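Local coordinates for ribonuclease J (PDB 5HAB), which probably degrades RNA as an archaeal exoribonuclease of the metallo-beta-lactamase/beta-CASP family, at residues 271-276 with 404-409; 250-255 with 282-287. The protein carries 1 engineered substitution. One frame throughout, in Å; residues are numbered along the deposited sequence.

Contact 1. Residues 271-276 with 404-409. With nucleotides of chain D.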
# COMPACT_ATOMS: atom_id res chain seq x y z
N ILE B 271 20.36 -15.21 18.94
CA ILE B 271 20.72 -15.71 20.26
C ILE B 271 20.33 -14.75 21.39
O ILE B 271 19.91 -15.19 22.46
CB ILE B 271 22.23 -16.04 20.30
CG1 ILE B 271 22.58 -17.06 19.21
CG2 ILE B 271 22.63 -16.58 21.65
CD1 ILE B 271 21.77 -18.35 19.29
N ALA B 272 20.46 -13.44 21.16
CA ALA B 272 20.05 -12.44 22.15
C ALA B 272 18.56 -12.55 22.46
O ALA B 272 18.13 -12.49 23.62
CB ALA B 272 20.39 -11.05 21.67
N ARG B 273 17.78 -12.74 21.40
CA ARG B 273 16.33 -12.86 21.51
C ARG B 273 15.94 -14.11 22.30
O ARG B 273 15.15 -14.04 23.24
CB ARG B 273 15.69 -12.90 20.12
CG ARG B 273 14.19 -13.06 20.15
CD ARG B 273 13.52 -11.73 20.39
NE ARG B 273 13.39 -10.98 19.14
CZ ARG B 273 14.21 -10.00 18.79
NH1 ARG B 273 15.20 -9.64 19.59
NH2 ARG B 273 14.03 -9.36 17.64
N VAL B 274 16.49 -15.25 21.88
CA VAL B 274 16.23 -16.53 22.54
C VAL B 274 16.61 -16.46 24.02
O VAL B 274 15.87 -16.94 24.89
CB VAL B 274 16.97 -17.67 21.84
CG1 VAL B 274 16.84 -18.97 22.64
CG2 VAL B 274 16.46 -17.87 20.43
N ASN B 275 17.76 -15.85 24.29
CA ASN B 275 18.23 -15.62 25.65
C ASN B 275 17.17 -14.89 26.46
O ASN B 275 16.73 -15.38 27.53
CB ASN B 275 19.53 -14.81 25.63
CG ASN B 275 20.24 -14.80 26.97
OD1 ASN B 275 20.37 -15.84 27.62
ND2 ASN B 275 20.69 -13.62 27.40
N SER B 276 16.75 -13.73 25.96
CA SER B 276 15.69 -12.96 26.59
C SER B 276 14.48 -13.84 26.88
O SER B 276 13.93 -13.80 27.99
CB SER B 276 15.28 -11.78 25.71
OG SER B 276 16.25 -10.74 25.76
N ASN B 404 5.04 -9.68 14.97
CA ASN B 404 6.03 -8.60 14.84
C ASN B 404 6.58 -8.07 16.16
O ASN B 404 6.91 -6.89 16.27
CB ASN B 404 5.42 -7.45 14.04
CG ASN B 404 6.44 -6.75 13.16
OD1 ASN B 404 7.52 -7.29 12.89
ND2 ASN B 404 6.10 -5.55 12.69
N VAL B 405 6.70 -8.93 17.17
CA VAL B 405 7.30 -8.52 18.44
C VAL B 405 8.80 -8.54 18.22
O VAL B 405 9.49 -9.46 18.65
CB VAL B 405 6.88 -9.43 19.60
CG1 VAL B 405 7.32 -8.83 20.92
CG2 VAL B 405 5.38 -9.66 19.57
N HIS B 406 9.31 -7.52 17.55
CA HIS B 406 10.61 -7.64 16.91
C HIS B 406 11.18 -6.27 16.59
O HIS B 406 10.45 -5.29 16.47
CB HIS B 406 10.48 -8.50 15.64
CG HIS B 406 11.69 -8.51 14.77
ND1 HIS B 406 12.81 -9.26 15.06
CD2 HIS B 406 11.94 -7.91 13.58
CE1 HIS B 406 13.71 -9.09 14.11
NE2 HIS B 406 13.21 -8.28 13.20
N VAL B 407 12.50 -6.22 16.49
CA VAL B 407 13.19 -5.01 16.10
C VAL B 407 14.20 -5.38 15.01
O VAL B 407 14.79 -6.46 15.05
CB VAL B 407 13.85 -4.36 17.32
CG1 VAL B 407 15.18 -3.76 16.96
CG2 VAL B 407 12.93 -3.29 17.91
N SER B 408 14.36 -4.51 14.01
CA SER B 408 15.23 -4.78 12.87
C SER B 408 16.70 -4.96 13.23
O SER B 408 17.21 -4.34 14.17
CB SER B 408 15.12 -3.66 11.84
OG SER B 408 16.01 -3.89 10.76
N GLY B 409 17.39 -5.80 12.47
CA GLY B 409 18.82 -5.97 12.64
C GLY B 409 19.68 -5.08 11.75
O GLY B 409 20.90 -5.23 11.75
OP3 A D 1 13.70 -7.60 10.51
P A D 1 15.04 -7.41 9.92
OP1 A D 1 16.05 -8.00 10.84
OP2 A D 1 15.18 -5.98 9.52
O5' A D 1 15.07 -8.22 8.55
C5' A D 1 14.65 -9.57 8.48
C4' A D 1 15.18 -10.23 7.23
O4' A D 1 14.43 -9.72 6.09
C3' A D 1 16.65 -9.95 6.94
O3' A D 1 17.28 -11.10 6.37
C2' A D 1 16.60 -8.81 5.93
O2' A D 1 17.72 -8.75 5.07
C1' A D 1 15.32 -9.11 5.16
N9 A D 1 14.67 -7.89 4.66
C8 A D 1 14.55 -6.70 5.34
N7 A D 1 13.95 -5.76 4.67
C5 A D 1 13.64 -6.36 3.45
C6 A D 1 12.99 -5.88 2.30
N6 A D 1 12.51 -4.64 2.18
N1 A D 1 12.85 -6.74 1.26
C2 A D 1 13.33 -7.98 1.38
N3 A D 1 13.96 -8.55 2.41
C4 A D 1 14.09 -7.68 3.43
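With CG anti to the backbone N (chi1 179°) and bends at chi2 and chi3, Arg273 brings its guanidinium to the loop 404-409 and His406. The imidazole of His406, with CG likewise anti to N, stands with one nitrogen toward this arginine and the other toward the RNA. Arg273 NH2 donates to His406 ND1 at 2.9 Å. The bond is bent, with an N-H...N angle of 135°: ND1 lies close to the guanidinium plane, but NH2 sits 35° out of the ring plane. OP3 of nucleotide A1 of chain D lies at the ring's other edge, in its plane, and accepts from His406 NE2 at 2.8 Å. Two more bonds grip the same phosphate, Ser408 OG to OP2 of A1 at 2.6 Å and Gly409 N to OP1 of A1 at 3.0 Å. Each terminal oxygen thus has its own donor, consistent with the 5'-monophosphate pocket known from other RNases J. Arg273 forms the second shell: Glu241 holds NH1 in a salt bridge, and Arg273 in turn probably steadies the imidazole on the side remote from the phosphate. The buried Arg273 side chain packs on Ala244 and Leu248 of helix 241-253 and on Thr266 of strand 262-266, while Val405 also packs on Leu248 and bonds through its backbone to Phe373 of strand 370-374.

Contact 2. Residues 250-255 with 282-287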
# COMPACT_ATOMS: atom_id res chain seq x y z
N ASP B 250 6.83 -7.54 27.99
CA ASP B 250 5.47 -7.07 28.20
C ASP B 250 4.45 -8.07 27.65
O ASP B 250 3.42 -8.32 28.28
CB ASP B 250 5.28 -5.69 27.56
CG ASP B 250 4.09 -4.93 28.14
OD1 ASP B 250 3.21 -5.56 28.78
OD2 ASP B 250 4.04 -3.69 27.97
N VAL B 251 4.73 -8.63 26.48
CA VAL B 251 3.80 -9.58 25.87
C VAL B 251 3.73 -10.86 26.69
O VAL B 251 2.67 -11.48 26.80
CB VAL B 251 4.21 -9.88 24.41
CG1 VAL B 251 3.40 -11.05 23.86
CG2 VAL B 251 4.01 -8.65 23.54
N LEU B 252 4.85 -11.26 27.29
CA LEU B 252 4.90 -12.56 27.97
C LEU B 252 4.39 -12.49 29.40
O LEU B 252 3.74 -13.42 29.88
CB LEU B 252 6.33 -13.11 27.94
CG LEU B 252 6.73 -13.75 26.61
CD1 LEU B 252 8.23 -14.01 26.55
CD2 LEU B 252 5.96 -15.03 26.39
N LEU B 253 4.66 -11.38 30.09
CA LEU B 253 4.26 -11.23 31.48
C LEU B 253 2.97 -10.43 31.65
O LEU B 253 2.16 -10.72 32.53
CB LEU B 253 5.38 -10.56 32.28
CG LEU B 253 6.72 -11.30 32.33
CD1 LEU B 253 7.81 -10.41 32.92
CD2 LEU B 253 6.60 -12.59 33.12
N GLY B 254 2.77 -9.43 30.80
CA GLY B 254 1.62 -8.55 30.90
C GLY B 254 0.32 -9.15 30.38
O GLY B 254 -0.12 -8.83 29.27
N THR B 255 -0.28 -10.03 31.17
CA THR B 255 -1.49 -10.73 30.75
C THR B 255 -2.34 -11.13 31.96
O THR B 255 -1.82 -11.64 32.96
CB THR B 255 -1.13 -11.98 29.91
OG1 THR B 255 -2.31 -12.74 29.62
CG2 THR B 255 -0.12 -12.87 30.64
N GLN B 282 11.90 -18.04 32.93
CA GLN B 282 12.31 -18.19 34.33
C GLN B 282 11.64 -17.15 35.23
O GLN B 282 11.56 -17.35 36.44
CB GLN B 282 13.83 -18.11 34.45
CG GLN B 282 14.57 -19.28 33.79
CD GLN B 282 14.19 -20.65 34.35
OE1 GLN B 282 14.90 -21.20 35.20
NE2 GLN B 282 13.09 -21.21 33.88
N GLU B 283 11.18 -16.05 34.66
CA GLU B 283 10.52 -15.02 35.46
C GLU B 283 8.99 -15.20 35.53
O GLU B 283 8.30 -14.50 36.26
CB GLU B 283 10.89 -13.62 34.92
CG GLU B 283 10.42 -12.44 35.78
CD GLU B 283 10.93 -11.10 35.27
OE1 GLU B 283 10.52 -10.06 35.83
OE2 GLU B 283 11.72 -11.08 34.30
N MET B 284 8.45 -16.16 34.77
CA MET B 284 7.01 -16.41 34.82
C MET B 284 6.61 -17.83 35.24
O MET B 284 5.49 -18.26 34.99
CB MET B 284 6.37 -16.07 33.46
CG MET B 284 6.84 -16.90 32.29
SD MET B 284 6.46 -16.09 30.71
CE MET B 284 6.59 -17.49 29.61
N GLY B 285 7.55 -18.54 35.86
CA GLY B 285 7.29 -19.88 36.38
C GLY B 285 6.94 -20.95 35.38
O GLY B 285 6.22 -21.90 35.69
N ARG B 286 7.47 -20.82 34.17
CA ARG B 286 7.31 -21.86 33.15
C ARG B 286 8.66 -22.50 32.84
O ARG B 286 9.71 -21.88 33.01
CB ARG B 286 6.67 -21.29 31.89
CG ARG B 286 5.31 -20.65 32.13
CD ARG B 286 4.61 -20.37 30.82
NE ARG B 286 3.26 -19.85 31.02
CZ ARG B 286 2.21 -20.21 30.27
NH1 ARG B 286 2.37 -21.08 29.29
NH2 ARG B 286 1.02 -19.69 30.51
N ILE B 287 8.63 -23.75 32.39
CA ILE B 287 9.86 -24.44 32.02
C ILE B 287 10.18 -24.15 30.56
O ILE B 287 9.43 -24.53 29.67
CB ILE B 287 9.75 -25.95 32.26
CG1 ILE B 287 9.67 -26.26 33.76
CG2 ILE B 287 10.92 -26.68 31.62
CD1 ILE B 287 9.47 -27.73 34.06
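Leu253 and Met284 bring their CA atoms within 6.7 Å of each other at the ends of two helices that pack on the parallel sheet of the beta-CASP alpha/beta domain. Helix 241-253 ends in an inverse gamma turn centred on Gly254, whose N still bonds back to Asp250 O at 2.8 Å. Beyond helix 271-283, Gly285 takes a positive phi (64°) and the chain turns into strand 287-291, completing a beta-alpha-beta crossover from strand 262-266. The packing is mainly apolar, with the Glu283 carboxylate at its rim. Leu253 spreads its two methyls over neighbouring residues: CD2 lies against CB of Met284 at 3.5 Å, and CD1 meets the carboxylate carbon CD of Glu283 at 4.0 Å, the two side chains running at about a right angle. Glu283 is extended along this outer margin, on the exposed side. Met284 goes inward. With CG between the backbone N and the carbonyl carbon (chi1 63°), its otherwise extended chain is carried past Leu253 to Leu252. Beneath lies the sheet, where Leu252 rests on Val264 and Ile372, and Met284 on Met262 and Leu339. On the 250-255 side, Asp250 is salt-bridged to Lys237 of a second subunit. At the tip of the methionine, SD sits 4.1 Å from CB of Leu252, and the terminal methyl CE comes equally near to CD2 of that leucine.

The centres of contact 1 and contact 2 are 16 Å apart, and both use helix 271-283: its first turn supplies Arg273, its C-terminal end leads to Met284. Helix 241-253 flanks contact 1 and supplies the 250-253 end of contact 2. Along the chain the segments alternate, 250-255, 271-276, 282-287 and 404-409. The two contacts meet directly where CG1 of Val405 packs on CG2 of Val251, 4.2 Å apart. The same two helices of the beta-CASP domain thus pack near the loop that holds the RNA 5'-phosphate at one contact and, at the other, end beside segment 250-255, which also meets a second subunit.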